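Long-range contacts in ammonium transporter (Kuenenia stuttgartiensis, PDB 6EU6), which probably senses ammonium at the membrane as an Amt-type protein linked to a histidine kinase, signalling its presence across the bilayer: residues A[45-49]-A[119-125]; A[110-115]-A[177-181]; A[37-42]-A[395-400]. All blocks are in the same frame, centred on the assembly; numbering follows the deposited sequence.

Interaction 1. Residues A[45-49]-A[119-125]; sequences LRNLV and SGFIPNI. With LMT (dodecyl-beta-D-maltoside), chain E; SO4 (sulfate ion), chain H.
Arg46 reaches from helix 40-67 across to the backbone of Ser119, just ahead of helix 121-144. Its CB points at that segment, and CG, set beside the backbone N and anti to the carbonyl carbon (chi1 -71°), passes the edge of the Phe121 ring, 4.3 Å from Phe121 CD1. The extended chain then brings Arg46 CD to 4.0 Å from Asn124 CG. Arg46 NE gives a fairly straight bond (159°) to O4 of a sulfate, 2.7 Å away and probably picked up from the crystallisation liquor; NH2 adds weak bonds to O2 and O4 of the same ion. At the tip, both terminal nitrogens grip a single acceptor end-on: Arg46 NH2 lies 2.9 Å and Arg46 NH1 3.1 Å from Ser119 O. That oxygen sits in the guanidinium plane, while the two donors approach one face of the carbonyl. NH1 also gives a hydrogen to a water that donates to Asn124 OD1. Over one face of the guanidinium lies Asn124 ND2, another donor, already engaged by Ser119 OG and Gly120 O; Ser119 OG is itself tied to Ile115 O. With an alanine here, Ser119 O is likely to lose both of its guanidinium donors, and the sulfate the bonds from NE and NH2.

Further along, Val49 CG1 fits against Ile125 CG2 at 3.7 Å and Phe121 CZ at 4.0 Å. On another side of helix 121-144, the detergent sugar accepts a hydrogen bond from Ile122 N at its O6'. The helices run roughly parallel, 33° apart, and the arginine's end-on grip of a backbone carbonyl just before helix 121-144 joins two helices of the Amt transporter helical bundle.

Interaction 2. Residues A[110-115]-A[177-181]; sequences ILTGAI and FAMAA
Leu111 and Ala181 meet more tightly than methyl groups usually do: Leu111 CD1 stands 3.4 Å from Ala181 CB. Leu111 CG lies anti to the backbone N (chi1 177°), which carries the fork across to helix 167-185, where its other branch, Leu111 CD2, comes 4.0 Å from Phe177 CE2. Beside this, Ala178 pushes its methyl group toward Leu111 CA and against Ala114, with Ala178 CB 3.6 Å from Ala114 CB. Ile110 CG2, one turn before Ala114 on helix 93-114, also touches Ala178 CB. Ile115 finishes the row by setting CG2 against the carbonyl group and CB of Ala181, 3.5 Å from Ala181 C.

The small alanines let the backbones come close: Leu111 CA and Ala178 CA are 4.5 Å apart, and the two axes diverge by 30°. No hydrogen bond crosses, so the fit is one of apolar shape alone. Helix 93-114 is kinked here, with weak backbone bonds near its end.

Further out, the Phe177 ring meets Phe379 of helix 353-385 and rests on Ile131 and Ile135 of helix 121-144, while Ile110 touches Ala322 and His326 of helix 322-340. The pair is therefore packed in the buried interior of the bundle, with helix 40-67 touching Thr112.

Interaction 3. Residues A[37-42]-A[395-400]; sequences SKNAIS and EKRGLN
Helix 392-397 ends at Gly398, whose positive phi (116°) turns the chain so that its CA passes 4.9 Å from Lys38 CA, close to where helix 40-67 begins. At these backbone angles a side chain on Gly398 would be jammed against the carbonyl oxygen of the preceding residue, which by itself calls for glycine.

Lys38 CG sits between the backbone N and the carbonyl carbon (chi1 66°), and from there the chain stretches out straight over the turn. Its ammonium group meets carbonyls of the helix's final turn: Lys38 NZ is 2.6 Å from Lys396 O, with a weak second bond to Glu395 O. A positive charge at this helix end is probably well placed electrostatically. Asn39 uses both ends of its amide: OD1 accepts the hydrogen of Leu399 N over 2.8 Å, almost straight at 172°, while ND2 gives one to a water that donates to Glu395 O, and also bonds Glu117.

Asn400 OD1 takes the hydrogen of Ser42 N at 3.2 Å, though the amide is crowded against Lys38 O and its exact placing is doubtful. Ser42 OG donates to Asn39 O and packs on Leu399 CB. Ile41 CD1 lies 3.7 Å from Asn400 CB.

Glu395, facing away, is held by Ile189 N and Arg389. Next to the contact, Ala40 and Ile41 at the start of helix 40-67 pack on Pro207 and Val206 of a second subunit.

How the interactions relate
Interactions 1 and 3 share helix 40-67 and touch each other, Leu399 CD1 lying by the guanidinium of Arg46; both also approach the second subunit. Interaction 3 is the more peripheral, partly buried, and made mostly of side chains bonded to backbone atoms where a short helix near the C-terminus ends. Interaction 1 is buried and mixes a charged grip with apolar packing. Interaction 2, nearest the centre of the chain, is wholly buried and wholly apolar. It adjoins interaction 1 through Asn124, which lies against Thr112 and Ile115, so helices 93-114 and 121-144, consecutive in sequence, join the two. Interactions 2 and 3 do not touch.

Interaction 1. Residues A[45-49]-A[119-125]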
# COMPACT_ATOMS: atom_id res chain seq x y z
N LEU A 45 -18.60 -2.89 -1.74
CA LEU A 45 -19.28 -1.67 -2.09
C LEU A 45 -19.69 -0.80 -0.91
O LEU A 45 -19.60 0.43 -1.02
CB LEU A 45 -20.49 -1.96 -2.95
CG LEU A 45 -20.04 -2.58 -4.27
CD1 LEU A 45 -21.30 -2.91 -5.06
CD2 LEU A 45 -19.10 -1.69 -5.09
N ARG A 46 -20.18 -1.41 0.19
CA ARG A 46 -20.52 -0.64 1.39
C ARG A 46 -19.30 0.09 1.94
O ARG A 46 -19.38 1.25 2.37
CB ARG A 46 -21.18 -1.54 2.45
CG ARG A 46 -22.58 -1.94 2.03
CD ARG A 46 -23.04 -3.16 2.78
NE ARG A 46 -24.33 -3.56 2.27
CZ ARG A 46 -25.23 -4.30 2.92
NH1 ARG A 46 -25.00 -4.80 4.16
NH2 ARG A 46 -26.41 -4.48 2.33
N ASN A 47 -18.15 -0.59 1.97
CA ASN A 47 -16.93 0.00 2.44
C ASN A 47 -16.43 1.18 1.58
O ASN A 47 -15.90 2.15 2.10
CB ASN A 47 -15.81 -1.03 2.49
CG ASN A 47 -15.83 -1.80 3.78
OD1 ASN A 47 -15.38 -1.30 4.81
ND2 ASN A 47 -16.42 -2.99 3.75
N LEU A 48 -16.60 1.10 0.27
CA LEU A 48 -16.25 2.23 -0.58
C LEU A 48 -17.22 3.39 -0.37
O LEU A 48 -16.80 4.53 -0.25
CB LEU A 48 -16.26 1.81 -2.03
CG LEU A 48 -16.00 2.94 -3.03
CD1 LEU A 48 -14.66 3.58 -2.82
CD2 LEU A 48 -16.01 2.38 -4.42
N VAL A 49 -18.49 3.09 -0.36
CA VAL A 49 -19.51 4.08 -0.15
C VAL A 49 -19.37 4.81 1.18
O VAL A 49 -19.49 6.07 1.20
CB VAL A 49 -20.92 3.50 -0.32
CG1 VAL A 49 -22.02 4.45 0.13
CG2 VAL A 49 -21.15 3.13 -1.81
N SER A 119 -28.00 -7.01 6.78
CA SER A 119 -28.54 -5.70 6.78
C SER A 119 -28.73 -5.23 5.35
O SER A 119 -27.98 -5.67 4.41
CB SER A 119 -27.67 -4.75 7.58
OG SER A 119 -26.43 -4.53 6.98
N GLY A 120 -29.69 -4.31 5.16
CA GLY A 120 -29.86 -3.66 3.88
C GLY A 120 -28.99 -2.45 3.74
O GLY A 120 -28.37 -1.96 4.73
N PHE A 121 -28.92 -1.95 2.50
CA PHE A 121 -28.10 -0.77 2.18
C PHE A 121 -28.40 0.50 3.01
O PHE A 121 -27.50 1.15 3.53
CB PHE A 121 -28.25 -0.45 0.73
CG PHE A 121 -27.23 0.51 0.24
CD1 PHE A 121 -25.89 0.18 0.26
CD2 PHE A 121 -27.61 1.75 -0.27
CE1 PHE A 121 -24.93 1.07 -0.22
CE2 PHE A 121 -26.67 2.64 -0.74
CZ PHE A 121 -25.32 2.29 -0.74
N ILE A 122 -29.65 0.83 3.19
CA ILE A 122 -29.99 2.09 3.83
C ILE A 122 -29.50 2.19 5.27
O ILE A 122 -28.97 3.22 5.70
CB ILE A 122 -31.53 2.37 3.74
CG1 ILE A 122 -31.97 2.65 2.27
CG2 ILE A 122 -31.93 3.50 4.67
CD1 ILE A 122 -31.12 3.64 1.53
N PRO A 123 -29.71 1.15 6.07
CA PRO A 123 -29.13 1.18 7.43
C PRO A 123 -27.61 1.46 7.44
O PRO A 123 -27.08 2.10 8.35
CB PRO A 123 -29.45 -0.23 7.99
CG PRO A 123 -30.62 -0.71 7.17
CD PRO A 123 -30.61 -0.01 5.85
N ASN A 124 -26.89 0.97 6.43
CA ASN A 124 -25.47 1.23 6.37
C ASN A 124 -25.18 2.69 6.07
O ASN A 124 -24.49 3.37 6.84
CB ASN A 124 -24.83 0.34 5.34
CG ASN A 124 -24.63 -1.07 5.85
OD1 ASN A 124 -23.59 -1.39 6.39
ND2 ASN A 124 -25.65 -1.91 5.74
N ILE A 125 -25.69 3.20 4.95
CA ILE A 125 -25.38 4.56 4.59
C ILE A 125 -25.95 5.57 5.61
O ILE A 125 -25.29 6.56 5.93
CB ILE A 125 -25.80 4.92 3.19
CG1 ILE A 125 -27.30 4.73 3.02
CG2 ILE A 125 -25.09 4.03 2.22
CD1 ILE A 125 -27.76 5.25 1.67
C1B LMT E . -33.28 -4.28 1.38
C2B LMT E . -33.81 -5.54 0.62
C3B LMT E . -35.32 -5.45 0.43
C4B LMT E . -35.89 -5.35 1.82
C5B LMT E . -35.44 -4.09 2.51
C6B LMT E . -36.15 -4.00 3.87
O1B LMT E . -33.53 -3.11 0.61
O2B LMT E . -33.25 -5.65 -0.70
O3B LMT E . -35.93 -6.59 -0.19
O4' LMT E . -37.32 -5.38 1.76
O5B LMT E . -33.98 -4.10 2.61
O6B LMT E . -36.49 -5.30 4.47
C1' LMT E . -31.67 -0.05 -1.39
C2' LMT E . -31.13 -1.42 -1.47
C3' LMT E . -32.11 -2.43 -1.05
C4' LMT E . -32.47 -2.20 0.35
C5' LMT E . -32.90 -0.73 0.52
C6' LMT E . -33.13 -0.42 1.99
O1' LMT E . -30.70 0.87 -1.85
O2' LMT E . -30.86 -1.75 -2.81
O3' LMT E . -31.59 -3.74 -1.12
O5' LMT E . -31.97 0.19 -0.03
O6' LMT E . -32.08 -0.86 2.88
C1 LMT E . -31.18 2.24 -1.82
C2 LMT E . -30.17 3.17 -2.51
C3 LMT E . -30.47 4.65 -2.33
C4 LMT E . -29.45 5.57 -3.04
C5 LMT E . -28.56 6.37 -2.08
C6 LMT E . -28.30 7.84 -2.42
C7 LMT E . -27.07 8.34 -1.64
C8 LMT E . -27.30 9.61 -0.81
C9 LMT E . -26.06 10.09 -0.02
C10 LMT E . -26.18 11.57 0.51
C11 LMT E . -25.63 11.90 1.94
C12 LMT E . -24.39 12.81 2.06
S SO4 H . -26.21 -4.03 -0.96
O1 SO4 H . -25.21 -4.70 -1.75
O2 SO4 H . -27.05 -5.09 -0.30
O3 SO4 H . -27.05 -3.19 -1.84
O4 SO4 H . -25.50 -3.07 -0.07
O HOH W 1 -22.93 -4.09 6.22

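Interaction 2. Residues A[110-115]-A[177-181]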
# COMPACT_ATOMS: atom_id res chain seq x y z
N ILE A 110 -16.20 0.86 10.83
CA ILE A 110 -16.35 -0.26 11.75
C ILE A 110 -17.76 -0.91 11.63
O ILE A 110 -17.92 -2.14 11.62
CB ILE A 110 -16.12 0.21 13.21
CG1 ILE A 110 -14.63 0.56 13.35
CG2 ILE A 110 -16.48 -0.88 14.23
CD1 ILE A 110 -14.21 1.45 14.52
N LEU A 111 -18.78 -0.05 11.52
CA LEU A 111 -20.15 -0.50 11.37
C LEU A 111 -20.31 -1.61 10.37
O LEU A 111 -21.03 -2.55 10.61
CB LEU A 111 -20.99 0.71 10.87
CG LEU A 111 -22.47 0.44 10.58
CD1 LEU A 111 -23.22 -0.06 11.83
CD2 LEU A 111 -23.12 1.69 10.08
N THR A 112 -19.80 -1.42 9.15
CA THR A 112 -20.19 -2.32 8.06
C THR A 112 -19.93 -3.78 8.34
O THR A 112 -20.73 -4.66 7.98
CB THR A 112 -19.58 -1.97 6.71
OG1 THR A 112 -18.17 -2.15 6.78
CG2 THR A 112 -19.92 -0.56 6.33
N GLY A 113 -18.84 -4.09 9.00
CA GLY A 113 -18.54 -5.49 9.22
C GLY A 113 -19.42 -6.13 10.26
O GLY A 113 -19.65 -7.34 10.24
N ALA A 114 -19.88 -5.35 11.22
CA ALA A 114 -20.74 -5.87 12.29
C ALA A 114 -22.14 -6.24 11.76
O ALA A 114 -22.74 -7.23 12.18
CB ALA A 114 -20.83 -4.87 13.38
N ILE A 115 -22.63 -5.49 10.78
CA ILE A 115 -23.97 -5.81 10.20
C ILE A 115 -23.96 -6.39 8.78
O ILE A 115 -24.98 -6.48 8.09
CB ILE A 115 -24.91 -4.61 10.30
CG1 ILE A 115 -24.37 -3.44 9.54
CG2 ILE A 115 -25.10 -4.26 11.79
CD1 ILE A 115 -25.33 -2.26 9.44
N PHE A 177 -21.43 1.66 18.46
CA PHE A 177 -22.40 1.94 17.43
C PHE A 177 -22.68 0.71 16.59
O PHE A 177 -23.84 0.36 16.34
CB PHE A 177 -21.91 3.09 16.57
CG PHE A 177 -22.95 3.61 15.60
CD1 PHE A 177 -24.12 4.20 16.05
CD2 PHE A 177 -22.75 3.48 14.22
CE1 PHE A 177 -25.09 4.66 15.15
CE2 PHE A 177 -23.70 3.97 13.32
CZ PHE A 177 -24.89 4.54 13.80
N ALA A 178 -21.62 0.01 16.19
CA ALA A 178 -21.75 -1.22 15.48
C ALA A 178 -22.54 -2.21 16.37
O ALA A 178 -23.33 -2.98 15.86
CB ALA A 178 -20.37 -1.82 15.17
N MET A 179 -22.26 -2.25 17.67
CA MET A 179 -22.92 -3.24 18.50
C MET A 179 -24.46 -3.00 18.55
O MET A 179 -25.24 -3.97 18.46
CB MET A 179 -22.40 -3.22 19.93
CG MET A 179 -23.12 -4.21 20.80
SD MET A 179 -22.28 -4.29 22.40
CE MET A 179 -23.20 -3.14 23.32
N ALA A 180 -24.87 -1.74 18.69
CA ALA A 180 -26.28 -1.43 18.58
C ALA A 180 -26.85 -1.84 17.26
O ALA A 180 -27.98 -2.36 17.16
CB ALA A 180 -26.51 0.06 18.80
N ALA A 181 -26.13 -1.51 16.20
CA ALA A 181 -26.63 -1.90 14.87
C ALA A 181 -26.77 -3.45 14.73
O ALA A 181 -27.79 -3.95 14.20
CB ALA A 181 -25.73 -1.30 13.79

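Interaction 3. Residues A[37-42]-A[395-400]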
# COMPACT_ATOMS: atom_id res chain seq x y z
N SER A 37 -18.54 -15.90 0.57
CA SER A 37 -18.28 -15.59 -0.81
C SER A 37 -19.47 -14.96 -1.58
O SER A 37 -19.29 -13.97 -2.30
CB SER A 37 -17.71 -16.85 -1.48
OG SER A 37 -18.15 -16.85 -2.77
N LYS A 38 -20.72 -15.41 -1.35
CA LYS A 38 -21.90 -14.80 -1.98
C LYS A 38 -22.26 -13.35 -1.63
O LYS A 38 -23.20 -12.74 -2.23
CB LYS A 38 -23.13 -15.67 -1.71
CG LYS A 38 -23.52 -15.72 -0.26
CD LYS A 38 -24.68 -16.67 -0.05
CE LYS A 38 -25.05 -16.69 1.40
NZ LYS A 38 -26.19 -17.58 1.60
N ASN A 39 -21.60 -12.81 -0.62
CA ASN A 39 -21.85 -11.45 -0.19
C ASN A 39 -20.69 -10.48 -0.40
O ASN A 39 -20.78 -9.34 0.05
CB ASN A 39 -22.16 -11.50 1.33
CG ASN A 39 -23.49 -12.18 1.61
OD1 ASN A 39 -24.46 -11.96 0.93
ND2 ASN A 39 -23.51 -13.04 2.62
N ALA A 40 -19.58 -10.96 -0.98
CA ALA A 40 -18.34 -10.21 -1.11
C ALA A 40 -18.53 -8.92 -1.87
O ALA A 40 -17.92 -7.92 -1.53
CB ALA A 40 -17.33 -11.04 -1.88
N ILE A 41 -19.40 -8.93 -2.89
CA ILE A 41 -19.69 -7.71 -3.64
C ILE A 41 -20.32 -6.68 -2.74
O ILE A 41 -19.90 -5.48 -2.80
CB ILE A 41 -20.56 -7.99 -4.92
CG1 ILE A 41 -19.81 -8.98 -5.85
CG2 ILE A 41 -20.86 -6.69 -5.67
CD1 ILE A 41 -20.67 -9.51 -7.03
N SER A 42 -21.33 -7.05 -1.93
CA SER A 42 -22.04 -6.02 -1.20
C SER A 42 -21.09 -5.40 -0.18
O SER A 42 -21.14 -4.23 0.10
CB SER A 42 -23.26 -6.51 -0.40
OG SER A 42 -22.88 -7.52 0.49
N GLU A 395 -31.11 -13.01 1.79
CA GLU A 395 -30.05 -13.41 2.66
C GLU A 395 -29.45 -14.76 2.28
O GLU A 395 -28.24 -14.91 2.28
CB GLU A 395 -30.56 -13.31 4.07
CG GLU A 395 -29.52 -13.68 5.08
CD GLU A 395 -29.99 -13.50 6.52
OE1 GLU A 395 -31.14 -13.02 6.78
OE2 GLU A 395 -29.16 -13.86 7.38
N LYS A 396 -30.27 -15.74 1.86
CA LYS A 396 -29.75 -17.08 1.48
C LYS A 396 -29.12 -17.04 0.11
O LYS A 396 -28.10 -17.61 -0.10
CB LYS A 396 -30.87 -18.12 1.50
CG LYS A 396 -31.41 -18.38 2.89
CD LYS A 396 -32.79 -19.00 2.85
CE LYS A 396 -33.58 -18.63 4.09
NZ LYS A 396 -34.96 -19.16 3.99
N ARG A 397 -29.71 -16.29 -0.81
CA ARG A 397 -29.15 -16.18 -2.14
C ARG A 397 -27.83 -15.39 -2.11
O ARG A 397 -26.93 -15.66 -2.87
CB ARG A 397 -30.13 -15.47 -3.04
CG ARG A 397 -30.22 -16.07 -4.44
CD ARG A 397 -31.66 -16.03 -4.94
NE ARG A 397 -32.21 -14.68 -4.82
CZ ARG A 397 -33.45 -14.39 -4.45
NH1 ARG A 397 -33.84 -13.11 -4.36
NH2 ARG A 397 -34.31 -15.36 -4.16
N GLY A 398 -27.72 -14.38 -1.26
CA GLY A 398 -26.55 -13.54 -1.29
C GLY A 398 -26.93 -12.13 -1.67
O GLY A 398 -27.80 -11.92 -2.52
N LEU A 399 -26.28 -11.15 -1.07
CA LEU A 399 -26.57 -9.76 -1.38
C LEU A 399 -26.02 -9.37 -2.73
O LEU A 399 -26.39 -8.36 -3.28
CB LEU A 399 -26.06 -8.84 -0.31
CG LEU A 399 -26.65 -9.07 1.06
CD1 LEU A 399 -26.05 -8.11 2.04
CD2 LEU A 399 -28.12 -8.84 1.01
N ASN A 400 -25.13 -10.17 -3.25
CA ASN A 400 -24.58 -9.93 -4.59
C ASN A 400 -25.68 -10.26 -5.59
O ASN A 400 -25.63 -11.32 -6.20
CB ASN A 400 -23.40 -10.86 -4.89
CG ASN A 400 -22.27 -10.73 -3.88
OD1 ASN A 400 -22.29 -9.88 -3.01
ND2 ASN A 400 -21.28 -11.60 -4.00
O HOH W 2 -26.33 -13.56 3.59